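Local coordinates for protein GNAT family acetyltransferase (Mycobacterium smegmatis, PDB 6C30) that probably transfers an acetyl group from acetyl-CoA to an amine, acting as a RimJ-like N-acetyltransferase of the GNAT superfamily, at residues V27-V32 / T132-M137; L88-E93 / G100-G105; R150-V155 / H190-I195. One frame throughout, in Å; residues are numbered along the deposited sequence. Where two conformers were deposited one is given.

Contact 1 of 3, residues V27-V32 / T132-M137; sequences VGLRPV and TAALAM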
ATOM      1  N   VAL A  27       6.484  -5.053   3.815  1.00 14.28           N
ATOM      2  CA  VAL A  27       6.154  -5.795   2.601  0.57 13.52           C
ATOM      3  C   VAL A  27       4.660  -6.065   2.514  1.00 13.68           C
ATOM      4  O   VAL A  27       3.990  -6.261   3.522  1.00 16.90           O
ATOM      5  CB  VAL A  27       6.911  -7.135   2.518  0.57 13.48           C
ATOM      6  CG1 VAL A  27       8.412  -6.897   2.402  0.57 15.57           C
ATOM      7  CG2 VAL A  27       6.564  -8.026   3.703  0.57 14.74           C
ATOM      8  N   GLY A  28       4.124  -6.055   1.300  1.00 13.10           N
ATOM      9  CA  GLY A  28       2.716  -6.329   1.093  1.00 14.61           C
ATOM     10  C   GLY A  28       2.504  -6.804  -0.335  1.00 12.48           C
ATOM     11  O   GLY A  28       3.407  -6.681  -1.178  1.00 13.47           O
ATOM     12  N   LEU A  29       1.325  -7.371  -0.586  1.00 12.98           N
ATOM     13  CA  LEU A  29       0.881  -7.761  -1.934  1.00 12.50           C
ATOM     14  C   LEU A  29      -0.308  -6.922  -2.344  1.00 13.62           C
ATOM     15  O   LEU A  29      -1.216  -6.706  -1.547  1.00 13.50           O
ATOM     16  CB  LEU A  29       0.480  -9.236  -1.993  1.00 13.17           C
ATOM     17  CG  LEU A  29       1.493 -10.290  -1.538  1.00 12.81           C
ATOM     18  CD1 LEU A  29       0.944 -11.696  -1.758  1.00 13.47           C
ATOM     19  CD2 LEU A  29       2.812 -10.106  -2.291  1.00 13.92           C
ATOM     20  N   ARG A  30      -0.326  -6.470  -3.594  1.00 12.29           N
ATOM     21  CA  ARG A  30      -1.525  -5.807  -4.109  1.00 12.89           C
ATOM     22  C   ARG A  30      -1.642  -6.083  -5.611  1.00 11.37           C
ATOM     23  O   ARG A  30      -0.676  -6.527  -6.233  1.00 11.89           O
ATOM     24  CB  ARG A  30      -1.502  -4.298  -3.782  1.00 13.53           C
ATOM     25  CG  ARG A  30      -0.240  -3.548  -4.174  1.00 12.50           C
ATOM     26  CD  ARG A  30      -0.263  -3.168  -5.639  1.00 11.88           C
ATOM     27  NE  ARG A  30       0.930  -2.413  -6.006  1.00 12.68           N
ATOM     28  CZ  ARG A  30       1.319  -2.205  -7.262  1.00 11.12           C
ATOM     29  NH1 ARG A  30       0.595  -2.691  -8.266  1.00 12.97           N
ATOM     30  NH2 ARG A  30       2.420  -1.505  -7.514  1.00 12.24           N
ATOM     31  N   PRO A  31      -2.830  -5.852  -6.200  1.00 12.25           N
ATOM     32  CA  PRO A  31      -3.006  -6.210  -7.618  1.00 12.18           C
ATOM     33  C   PRO A  31      -2.084  -5.483  -8.593  1.00 11.75           C
ATOM     34  O   PRO A  31      -1.800  -4.305  -8.414  1.00 11.10           O
ATOM     35  CB  PRO A  31      -4.462  -5.822  -7.893  1.00 12.40           C
ATOM     36  CG  PRO A  31      -5.141  -5.965  -6.557  1.00 13.20           C
ATOM     37  CD  PRO A  31      -4.107  -5.466  -5.566  1.00 12.68           C
ATOM     38  N   VAL A  32      -1.637  -6.171  -9.635  1.00 10.90           N
ATOM     39  CA  VAL A  32      -0.998  -5.498 -10.766  1.00 11.10           C
ATOM     40  C   VAL A  32      -1.898  -4.389 -11.303  1.00 11.93           C
ATOM     41  O   VAL A  32      -3.133  -4.499 -11.270  1.00 12.51           O
ATOM     42  CB  VAL A  32      -0.668  -6.470 -11.938  1.00 11.42           C
ATOM     43  CG1 VAL A  32       0.421  -7.468 -11.555  1.00 12.63           C
ATOM     44  CG2 VAL A  32      -1.917  -7.190 -12.426  1.00 11.97           C
ATOM     45  N   THR A 132      10.378 -14.929   0.571  1.00 14.57           N
ATOM     46  CA  THR A 132       9.735 -15.816   1.538  1.00 15.30           C
ATOM     47  C   THR A 132       8.492 -15.154   2.135  1.00 13.63           C
ATOM     48  O   THR A 132       7.469 -15.809   2.302  1.00 14.08           O
ATOM     49  CB  THR A 132      10.693 -16.243   2.660  1.00 15.50           C
ATOM     50  OG1 THR A 132      11.267 -15.078   3.266  1.00 17.27           O
ATOM     51  CG2 THR A 132      11.799 -17.135   2.109  1.00 16.64           C
ATOM     52  N   ALA A 133       8.562 -13.853   2.402  1.00 14.38           N
ATOM     53  CA  ALA A 133       7.391 -13.141   2.901  1.00 13.86           C
ATOM     54  C   ALA A 133       6.256 -13.115   1.882  1.00 13.39           C
ATOM     55  O   ALA A 133       5.090 -13.293   2.237  1.00 14.86           O
ATOM     56  CB  ALA A 133       7.759 -11.716   3.304  1.00 15.17           C
ATOM     57  N   ALA A 134       6.606 -12.891   0.619  1.00 13.71           N
ATOM     58  CA  ALA A 134       5.603 -12.857  -0.440  1.00 14.88           C
ATOM     59  C   ALA A 134       4.910 -14.208  -0.596  1.00 13.65           C
ATOM     60  O   ALA A 134       3.682 -14.282  -0.703  1.00 14.12           O
ATOM     61  CB  ALA A 134       6.235 -12.428  -1.758  1.00 15.53           C
ATOM     62  N   LEU A 135       5.694 -15.279  -0.606  1.00 13.38           N
ATOM     63  CA  LEU A 135       5.120 -16.614  -0.680  1.00 13.70           C
ATOM     64  C   LEU A 135       4.241 -16.928   0.531  1.00 13.48           C
ATOM     65  O   LEU A 135       3.163 -17.513   0.394  1.00 14.02           O
ATOM     66  CB  LEU A 135       6.229 -17.658  -0.802  1.00 15.19           C
ATOM     67  CG  LEU A 135       6.941 -17.674  -2.153  1.00 13.14           C
ATOM     68  CD1 LEU A 135       8.215 -18.473  -2.034  1.00 17.71           C
ATOM     69  CD2 LEU A 135       6.056 -18.280  -3.230  1.00 15.36           C
ATOM     70  N   ALA A 136       4.707 -16.554   1.718  1.00 14.02           N
ATOM     71  CA  ALA A 136       3.939 -16.818   2.936  1.00 14.42           C
ATOM     72  C   ALA A 136       2.602 -16.082   2.926  1.00 13.05           C
ATOM     73  O   ALA A 136       1.566 -16.637   3.289  1.00 14.33           O
ATOM     74  CB  ALA A 136       4.754 -16.432   4.164  1.00 15.70           C
ATOM     75  N   MET A 137       2.626 -14.825   2.493  1.00 13.39           N
ATOM     76  CA  MET A 137       1.398 -14.057   2.329  1.00 14.87           C
ATOM     77  C   MET A 137       0.493 -14.691   1.279  1.00 12.35           C
ATOM     78  O   MET A 137      -0.715 -14.786   1.460  1.00 14.49           O
ATOM     79  CB  MET A 137       1.715 -12.612   1.938  1.00 15.31           C
ATOM     80  CG  MET A 137       2.186 -11.757   3.108  1.00 14.73           C
ATOM     81  SD  MET A 137       2.308 -10.004   2.696  1.00 16.15           S
ATOM     82  CE  MET A 137       3.800  -9.978   1.716  1.00 19.46           C
TER

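Contact 2 of 3, residues L88-E93 / G100-G105; sequences LPFVIE and GQLTIG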
ATOM      1  N   LEU A  88      -4.478 -14.973  -9.731  1.00 12.06           N
ATOM      2  CA  LEU A  88      -4.420 -13.792  -8.862  1.00 12.06           C
ATOM      3  C   LEU A  88      -3.035 -13.176  -9.040  1.00 13.57           C
ATOM      4  O   LEU A  88      -2.044 -13.643  -8.464  1.00 12.99           O
ATOM      5  CB  LEU A  88      -4.676 -14.119  -7.383  1.00 12.92           C
ATOM      6  CG  LEU A  88      -6.090 -14.586  -7.001  1.00 13.79           C
ATOM      7  CD1 LEU A  88      -6.304 -16.079  -7.238  1.00 14.50           C
ATOM      8  CD2 LEU A  88      -6.374 -14.236  -5.543  1.00 15.66           C
ATOM      9  N   PRO A  89      -2.954 -12.129  -9.862  1.00 11.76           N
ATOM     10  CA  PRO A  89      -1.664 -11.511 -10.186  1.00 11.99           C
ATOM     11  C   PRO A  89      -1.322 -10.341  -9.260  1.00 11.41           C
ATOM     12  O   PRO A  89      -1.847  -9.238  -9.422  1.00 12.05           O
ATOM     13  CB  PRO A  89      -1.859 -11.046 -11.631  1.00 11.82           C
ATOM     14  CG  PRO A  89      -3.341 -10.724 -11.710  1.00 13.58           C
ATOM     15  CD  PRO A  89      -4.023 -11.729 -10.800  1.00 12.98           C
ATOM     16  N   PHE A  90      -0.448 -10.588  -8.291  1.00 11.48           N
ATOM     17  CA  PHE A  90      -0.028  -9.550  -7.360  1.00 10.89           C
ATOM     18  C   PHE A  90       1.339  -8.968  -7.678  1.00 11.76           C
ATOM     19  O   PHE A  90       2.198  -9.603  -8.309  1.00 11.84           O
ATOM     20  CB  PHE A  90       0.032 -10.089  -5.924  1.00 11.84           C
ATOM     21  CG  PHE A  90      -1.285 -10.536  -5.361  1.00 12.11           C
ATOM     22  CD1 PHE A  90      -2.175  -9.606  -4.838  1.00 13.20           C
ATOM     23  CD2 PHE A  90      -1.607 -11.891  -5.290  1.00 12.86           C
ATOM     24  CE1 PHE A  90      -3.382 -10.018  -4.283  1.00 12.93           C
ATOM     25  CE2 PHE A  90      -2.818 -12.311  -4.741  1.00 12.62           C
ATOM     26  CZ  PHE A  90      -3.705 -11.370  -4.241  1.00 13.36           C
ATOM     27  N   VAL A  91       1.529  -7.752  -7.185  1.00 12.12           N
ATOM     28  CA  VAL A  91       2.826  -7.091  -7.117  1.00 10.70           C
ATOM     29  C   VAL A  91       3.324  -7.202  -5.684  1.00 11.34           C
ATOM     30  O   VAL A  91       2.541  -7.069  -4.730  1.00 11.53           O
ATOM     31  CB  VAL A  91       2.721  -5.614  -7.542  1.00 10.12           C
ATOM     32  CG1 VAL A  91       3.966  -4.818  -7.144  1.00 12.52           C
ATOM     33  CG2 VAL A  91       2.461  -5.531  -9.047  1.00 11.88           C
ATOM     34  N   ILE A  92       4.621  -7.472  -5.541  1.00 11.23           N
ATOM     35  CA  ILE A  92       5.276  -7.412  -4.237  1.00 11.51           C
ATOM     36  C   ILE A  92       5.768  -5.994  -4.019  1.00 12.32           C
ATOM     37  O   ILE A  92       6.535  -5.464  -4.831  1.00 12.71           O
ATOM     38  CB  ILE A  92       6.468  -8.388  -4.138  1.00 11.69           C
ATOM     39  CG1 ILE A  92       6.058  -9.810  -4.520  1.00 11.92           C
ATOM     40  CG2 ILE A  92       7.086  -8.324  -2.726  1.00 13.01           C
ATOM     41  CD1 ILE A  92       7.247 -10.743  -4.732  1.00 13.84           C
ATOM     42  N   GLU A  93       5.301  -5.375  -2.935  1.00 12.42           N
ATOM     43  CA  GLU A  93       5.766  -4.042  -2.546  1.00 11.90           C
ATOM     44  C   GLU A  93       6.740  -4.120  -1.380  1.00 12.87           C
ATOM     45  O   GLU A  93       6.520  -4.873  -0.431  1.00 14.01           O
ATOM     46  CB  GLU A  93       4.600  -3.136  -2.137  1.00 14.03           C
ATOM     47  CG  GLU A  93       3.699  -2.738  -3.299  1.00 14.83           C
ATOM     48  CD  GLU A  93       2.689  -1.675  -2.920  1.00 17.99           C
ATOM     49  OE1 GLU A  93       2.496  -1.415  -1.707  1.00 19.64           O
ATOM     50  OE2 GLU A  93       2.082  -1.094  -3.839  1.00 16.32           O
ATOM     51  N   GLY A 100       8.741  -6.659  -7.387  1.00 11.76           N
ATOM     52  CA  GLY A 100       8.606  -7.965  -8.009  1.00 11.67           C
ATOM     53  C   GLY A 100       7.149  -8.345  -8.106  1.00 10.23           C
ATOM     54  O   GLY A 100       6.264  -7.504  -7.897  1.00 11.27           O
ATOM     55  N   GLN A 101       6.902  -9.619  -8.398  1.00 11.06           N
ATOM     56  CA  GLN A 101       5.545 -10.134  -8.547  1.00 10.95           C
ATOM     57  C   GLN A 101       5.370 -11.436  -7.809  1.00 11.44           C
ATOM     58  O   GLN A 101       6.327 -12.196  -7.627  1.00 12.05           O
ATOM     59  CB  GLN A 101       5.195 -10.341 -10.022  1.00 11.76           C
ATOM     60  CG  GLN A 101       4.908  -9.054 -10.778  1.00 12.30           C
ATOM     61  CD  GLN A 101       4.802  -9.289 -12.268  1.00 11.74           C
ATOM     62  OE1 GLN A 101       5.785  -9.170 -13.003  1.00 14.07           O
ATOM     63  NE2 GLN A 101       3.606  -9.682 -12.722  1.00 13.42           N
ATOM     64  N   LEU A 102       4.127 -11.675  -7.398  1.00 10.96           N
ATOM     65  CA  LEU A 102       3.684 -12.909  -6.771  1.00 11.61           C
ATOM     66  C   LEU A 102       2.406 -13.292  -7.513  1.00 11.33           C
ATOM     67  O   LEU A 102       1.397 -12.594  -7.410  1.00 11.73           O
ATOM     68  CB  LEU A 102       3.439 -12.698  -5.269  1.00 12.34           C
ATOM     69  CG  LEU A 102       3.126 -13.866  -4.325  1.00 14.23           C
ATOM     70  CD1 LEU A 102       1.748 -14.474  -4.606  1.00 13.16           C
ATOM     71  CD2 LEU A 102       4.227 -14.917  -4.376  1.00 16.16           C
ATOM     72  N   THR A 103       2.463 -14.377  -8.274  1.00 12.27           N
ATOM     73  CA  THR A 103       1.349 -14.754  -9.130  1.00 11.19           C
ATOM     74  C   THR A 103       0.789 -16.119  -8.746  1.00 12.29           C
ATOM     75  O   THR A 103       1.535 -17.098  -8.648  1.00 12.71           O
ATOM     76  CB  THR A 103       1.783 -14.784 -10.603  1.00 13.65           C
ATOM     77  OG1 THR A 103       2.379 -13.528 -10.944  1.00 13.42           O
ATOM     78  CG2 THR A 103       0.590 -15.037 -11.525  1.00 13.86           C
ATOM     79  N   ILE A 104      -0.522 -16.171  -8.521  1.00 12.33           N
ATOM     80  CA  ILE A 104      -1.238 -17.435  -8.364  1.00 12.81           C
ATOM     81  C   ILE A 104      -1.891 -17.776  -9.700  1.00 12.85           C
ATOM     82  O   ILE A 104      -2.552 -16.921 -10.289  1.00 14.18           O
ATOM     83  CB  ILE A 104      -2.328 -17.350  -7.283  1.00 13.07           C
ATOM     84  CG1 ILE A 104      -1.817 -16.659  -6.019  1.00 19.52           C
ATOM     85  CG2 ILE A 104      -2.893 -18.722  -6.980  1.00 13.79           C
ATOM     86  CD1 ILE A 104      -0.707 -17.367  -5.382  1.00 18.91           C
ATOM     87  N   GLY A 105      -1.692 -18.996 -10.193  1.00 12.34           N
ATOM     88  CA  GLY A 105      -2.254 -19.370 -11.481  1.00 13.66           C
ATOM     89  C   GLY A 105      -2.849 -20.758 -11.543  1.00 15.23           C
ATOM     90  O   GLY A 105      -2.709 -21.557 -10.605  1.00 14.26           O
TER
HETATM   91  O   HOH W   1       1.626 -10.804 -10.845  1.00 12.10           O

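Contact 3 of 3, residues R150-V155 / H190-I195; sequences RIEATV and HLLVAI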
ATOM      1  N   ARG A 150      -4.688 -26.534  -1.783  1.00 15.34           N
ATOM      2  CA  ARG A 150      -3.333 -26.909  -2.162  1.00 13.61           C
ATOM      3  C   ARG A 150      -2.707 -25.826  -3.031  1.00 14.63           C
ATOM      4  O   ARG A 150      -3.380 -25.245  -3.880  1.00 14.08           O
ATOM      5  CB  ARG A 150      -3.361 -28.253  -2.897  1.00 14.88           C
ATOM      6  CG  ARG A 150      -2.030 -28.772  -3.408  1.00 15.32           C
ATOM      7  CD  ARG A 150      -2.175 -30.202  -3.970  1.00 15.00           C
ATOM      8  NE  ARG A 150      -0.908 -30.683  -4.513  1.00 15.63           N
ATOM      9  CZ  ARG A 150      -0.430 -30.333  -5.702  1.00 13.23           C
ATOM     10  NH1 ARG A 150      -1.130 -29.515  -6.481  1.00 14.58           N
ATOM     11  NH2 ARG A 150       0.740 -30.805  -6.112  1.00 14.14           N
ATOM     12  N   ILE A 151      -1.428 -25.557  -2.799  1.00 12.33           N
ATOM     13  CA  ILE A 151      -0.640 -24.701  -3.676  1.00 13.29           C
ATOM     14  C   ILE A 151       0.640 -25.432  -4.063  1.00 12.85           C
ATOM     15  O   ILE A 151       1.316 -26.029  -3.212  1.00 14.42           O
ATOM     16  CB  ILE A 151      -0.309 -23.357  -3.003  1.00 13.32           C
ATOM     17  CG1 ILE A 151      -1.591 -22.542  -2.774  1.00 13.00           C
ATOM     18  CG2 ILE A 151       0.696 -22.558  -3.828  1.00 14.25           C
ATOM     19  CD1 ILE A 151      -2.316 -22.140  -4.049  1.00 15.44           C
ATOM     20  N   GLU A 152       0.968 -25.411  -5.353  1.00 12.33           N
ATOM     21  CA  GLU A 152       2.193 -26.024  -5.838  1.00 12.26           C
ATOM     22  C   GLU A 152       3.074 -24.999  -6.533  1.00 12.68           C
ATOM     23  O   GLU A 152       2.623 -23.893  -6.843  1.00 12.40           O
ATOM     24  CB  GLU A 152       1.881 -27.168  -6.805  1.00 12.48           C
ATOM     25  CG  GLU A 152       1.225 -26.686  -8.095  1.00 13.23           C
ATOM     26  CD  GLU A 152       0.871 -27.807  -9.054  1.00 13.68           C
ATOM     27  OE1 GLU A 152       0.728 -27.520 -10.258  1.00 16.82           O
ATOM     28  OE2 GLU A 152       0.718 -28.975  -8.622  1.00 15.01           O
ATOM     29  N   ALA A 153       4.326 -25.372  -6.763  1.00 12.31           N
ATOM     30  CA  ALA A 153       5.258 -24.538  -7.524  1.00 12.17           C
ATOM     31  C   ALA A 153       6.217 -25.430  -8.280  1.00 12.54           C
ATOM     32  O   ALA A 153       6.426 -26.597  -7.912  1.00 12.78           O
ATOM     33  CB  ALA A 153       6.031 -23.588  -6.613  1.00 13.32           C
ATOM     34  N   THR A 154       6.777 -24.901  -9.364  1.00 12.84           N
ATOM     35  CA  THR A 154       7.776 -25.637 -10.129  1.00 12.89           C
ATOM     36  C   THR A 154       9.079 -24.848 -10.156  1.00 13.43           C
ATOM     37  O   THR A 154       9.085 -23.608 -10.195  1.00 16.23           O
ATOM     38  CB  THR A 154       7.293 -25.947 -11.567  1.00 13.54           C
ATOM     39  OG1 THR A 154       6.865 -24.734 -12.200  1.00 15.85           O
ATOM     40  CG2 THR A 154       6.130 -26.920 -11.525  1.00 14.70           C
ATOM     41  N   VAL A 155      10.193 -25.566 -10.094  1.00 12.21           N
ATOM     42  CA  VAL A 155      11.490 -24.922  -9.978  1.00 13.86           C
ATOM     43  C   VAL A 155      12.546 -25.855 -10.561  1.00 13.42           C
ATOM     44  O   VAL A 155      12.511 -27.054 -10.308  1.00 13.97           O
ATOM     45  CB  VAL A 155      11.792 -24.564  -8.492  1.00 14.20           C
ATOM     46  CG1 VAL A 155      11.680 -25.789  -7.583  1.00 15.59           C
ATOM     47  CG2 VAL A 155      13.155 -23.903  -8.362  1.00 14.93           C
ATOM     48  N   HIS A 190      11.727 -29.709 -14.274  1.00 13.54           N
ATOM     49  CA  HIS A 190      11.384 -28.886 -13.117  1.00 13.05           C
ATOM     50  C   HIS A 190      10.930 -29.787 -11.977  1.00 13.10           C
ATOM     51  O   HIS A 190      10.136 -30.711 -12.191  1.00 13.79           O
ATOM     52  CB  HIS A 190      10.266 -27.889 -13.448  1.00 14.25           C
ATOM     53  CG  HIS A 190      10.711 -26.693 -14.238  1.00 11.75           C
ATOM     54  ND1 HIS A 190      11.172 -26.785 -15.533  1.00 12.08           N
ATOM     55  CD2 HIS A 190      10.734 -25.373 -13.921  1.00 12.41           C
ATOM     56  CE1 HIS A 190      11.477 -25.575 -15.974  1.00 12.69           C
ATOM     57  NE2 HIS A 190      11.212 -24.702 -15.020  1.00 13.21           N
ATOM     58  N   LEU A 191      11.439 -29.540 -10.775  1.00 13.80           N
ATOM     59  CA  LEU A 191      10.863 -30.133  -9.575  1.00 12.94           C
ATOM     60  C   LEU A 191       9.472 -29.576  -9.338  1.00 13.24           C
ATOM     61  O   LEU A 191       9.210 -28.407  -9.627  1.00 13.17           O
ATOM     62  CB  LEU A 191      11.743 -29.856  -8.356  1.00 16.52           C
ATOM     63  CG  LEU A 191      13.085 -30.587  -8.343  1.00 16.73           C
ATOM     64  CD1 LEU A 191      14.054 -29.849  -7.451  1.00 18.08           C
ATOM     65  CD2 LEU A 191      12.917 -32.030  -7.887  1.00 20.74           C
ATOM     66  N   LEU A 192       8.584 -30.419  -8.836  1.00 12.73           N
ATOM     67  CA  LEU A 192       7.277 -29.997  -8.380  1.00 12.37           C
ATOM     68  C   LEU A 192       7.290 -30.012  -6.863  1.00 13.96           C
ATOM     69  O   LEU A 192       7.622 -31.038  -6.254  1.00 13.82           O
ATOM     70  CB  LEU A 192       6.185 -30.930  -8.920  1.00 14.39           C
ATOM     71  CG  LEU A 192       4.757 -30.645  -8.464  1.00 13.11           C
ATOM     72  CD1 LEU A 192       4.280 -29.312  -9.018  1.00 14.00           C
ATOM     73  CD2 LEU A 192       3.806 -31.766  -8.880  1.00 15.76           C
ATOM     74  N   VAL A 193       6.941 -28.887  -6.255  1.00 12.72           N
ATOM     75  CA  VAL A 193       6.847 -28.811  -4.800  1.00 13.17           C
ATOM     76  C   VAL A 193       5.434 -28.357  -4.423  1.00 13.14           C
ATOM     77  O   VAL A 193       4.740 -27.753  -5.241  1.00 13.07           O
ATOM     78  CB  VAL A 193       7.917 -27.864  -4.191  1.00 12.00           C
ATOM     79  CG1 VAL A 193       9.321 -28.277  -4.622  1.00 14.68           C
ATOM     80  CG2 VAL A 193       7.644 -26.406  -4.561  1.00 13.69           C
ATOM     81  N   ALA A 194       4.989 -28.653  -3.200  1.00 13.02           N
ATOM     82  CA  ALA A 194       3.608 -28.384  -2.835  1.00 12.85           C
ATOM     83  C   ALA A 194       3.413 -28.277  -1.334  1.00 13.11           C
ATOM     84  O   ALA A 194       4.229 -28.757  -0.539  1.00 13.65           O
ATOM     85  CB  ALA A 194       2.686 -29.471  -3.384  1.00 13.42           C
ATOM     86  N   ILE A 195       2.314 -27.648  -0.957  1.00 12.89           N
ATOM     87  CA  ILE A 195       1.890 -27.610   0.434  1.00 13.32           C
ATOM     88  C   ILE A 195       0.361 -27.596   0.446  1.00 15.20           C
ATOM     89  O   ILE A 195      -0.261 -27.042  -0.463  1.00 14.80           O
ATOM     90  CB  ILE A 195       2.503 -26.381   1.169  1.00 14.86           C
ATOM     91  CG1 ILE A 195       2.220 -26.448   2.673  1.00 14.41           C
ATOM     92  CG2 ILE A 195       2.018 -25.047   0.566  1.00 15.02           C
ATOM     93  CD1 ILE A 195       2.893 -25.336   3.477  1.00 15.89           C
TER

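Contact 1 of 3, residues V27-V32 / T132-M137
L29 and V27 reach from the strand onto one side of the helix and meet A133, A134 and M137 there; the contact is apolar, with no hydrogen bond between the two segments. L29 sets its isobutyl group against the helix: CD1 packs on M137 CB at 3.9 Å, while CD2 comes to 4.2 Å from A134 CB. M137 bends at its last torsion (chi3 -75°), which carries CE back over the strand to 3.9 Å from G28 CA, with SD 4.0 Å from that same CA. A helix laid on the face of a central sheet is the basic GNAT layout, and here helix 130-143 lies against strand 25-31; the axes of 27-31 and 132-137 cross at -53°, 8.6 Å apart at closest. The V27 part is less certain, because that side chain has two conformers; in the one described, its CG2 methyl lies 3.9 Å from A133 CB and also touches M137 CE. Around this apolar patch, V17 and L20 of strand 17-22 pack on M137, and L208 of helix 204-217 packs on A133.

Contact 2 of 3, residues L88-E93 / G100-G105
F90 and L102 face each other as a hydrogen-bonded pair of this antiparallel hairpin, F90 N giving to L102 O at 2.9 Å and L102 N returning a bond to F90 O. One such pair further along, L88 N reaches I104 O at 2.8 Å and I104 N answers to L88 O in a nearly straight bond (176° at the hydrogen). Toward the turn, I92 N donates to G100 O. The hairpin, strands 88-94 and 97-105, sits in the central GNAT sheet between strands 25-31 and 114-121. L102 O also lies at the edge of the F90 ring, near its plane, 3.7 Å from F90 CD2. F90 O has a second donor, a water that gives it a hydrogen at 2.9 Å. The same water accepts from Q101 NE2 and bonds T103 OG1 at 2.8 Å, so it ties both strands together on the face that bears P89, V91, Q101 and T103. The other end of the Q101 amide is taken too, OE1 accepting from W120 NE1 on strand 114-121. Across the sheet the lining is apolar: I92 CG1 sits 4.0 Å from L102 CB, and helix 130-143 covers this face, with I130 on I92 and C142 on I104. With both amide ends engaged, the Q101 head group should have little freedom to flip, and the bridging water is probably a fixed part of this largely buried hairpin.

Contact 3 of 3, residues R150-V155 / H190-I195
I151, A153 and V155 pair with I195, V193 and L191, and each pair exchanges two backbone hydrogen bonds, six in all. The one that stands out is at the far end, where L191 N meets V155 O at a short 2.7 Å and a bent 135° at the hydrogen. Alpha carbons add weak CA-H...O contacts between these bonds, among them T154 CA to L191 O at 3.2 Å.

Charge is concentrated on the face with E152, T154, L192 and A194. R150 runs extended from CG to NE and turns its guanidinium end-on to E152, so that NH1 (2.9 Å) and NH2 (3.1 Å) both donate to one oxygen, E152 OE2, in a salt bridge. That oxygen lies close to the guanidinium plane; it receives NH2 on its anti lone pair and NH1 from above the carboxylate plane. R150 NH2 has a further salt bridge to E174 on strand 172-180, and NH1 also bonds S114.

Apolar groups fill in around this pair. L192 CD1 lies 3.6 Å from E152 OE2 and also touches T154 CG2, and A194 CB packs 3.6 Å from R150 NH2. On the other face A153 CB meets V193 CG2 at 3.8 Å, and V155 CG1 crosses to L191 CB, with helix 160-169 lying against both V155 and L191. At the end of the strand pair H190 CB touches T154 CB, and H190 CD2 lies 3.8 Å from V155 C, while H190 ND1 is bonded to R188 O.

Strand 150-155 runs parallel to strand 114-121 on one flank and antiparallel to strand 186-196 on the other, the mixed-sheet pattern of the C-terminal half of a GNAT fold.

Overall arrangement
All three contacts belong to one curved mixed sheet. Contacts 1 and 2 are neighbours, their centres about 7 Å apart: R30 NE forms a salt bridge to E93 OE2 at 2.8 Å, and A134 CB packs 3.6 Å from I92 CD1. Contact 3 touches neither, its centre about 18 Å from that of contact 1 and about 16 Å from that of contact 2; strand 114-121 links contacts 2 and 3 by pairing with strands 97-105 and 150-155. In GNAT enzymes acetyl-CoA binds where the strands equivalent to 114-121 and 150-155 splay apart, near the start of the helix equivalent to 130-143, so the site probably lies between contacts 1 and 2 and contact 3. This apo model holds no cofactor.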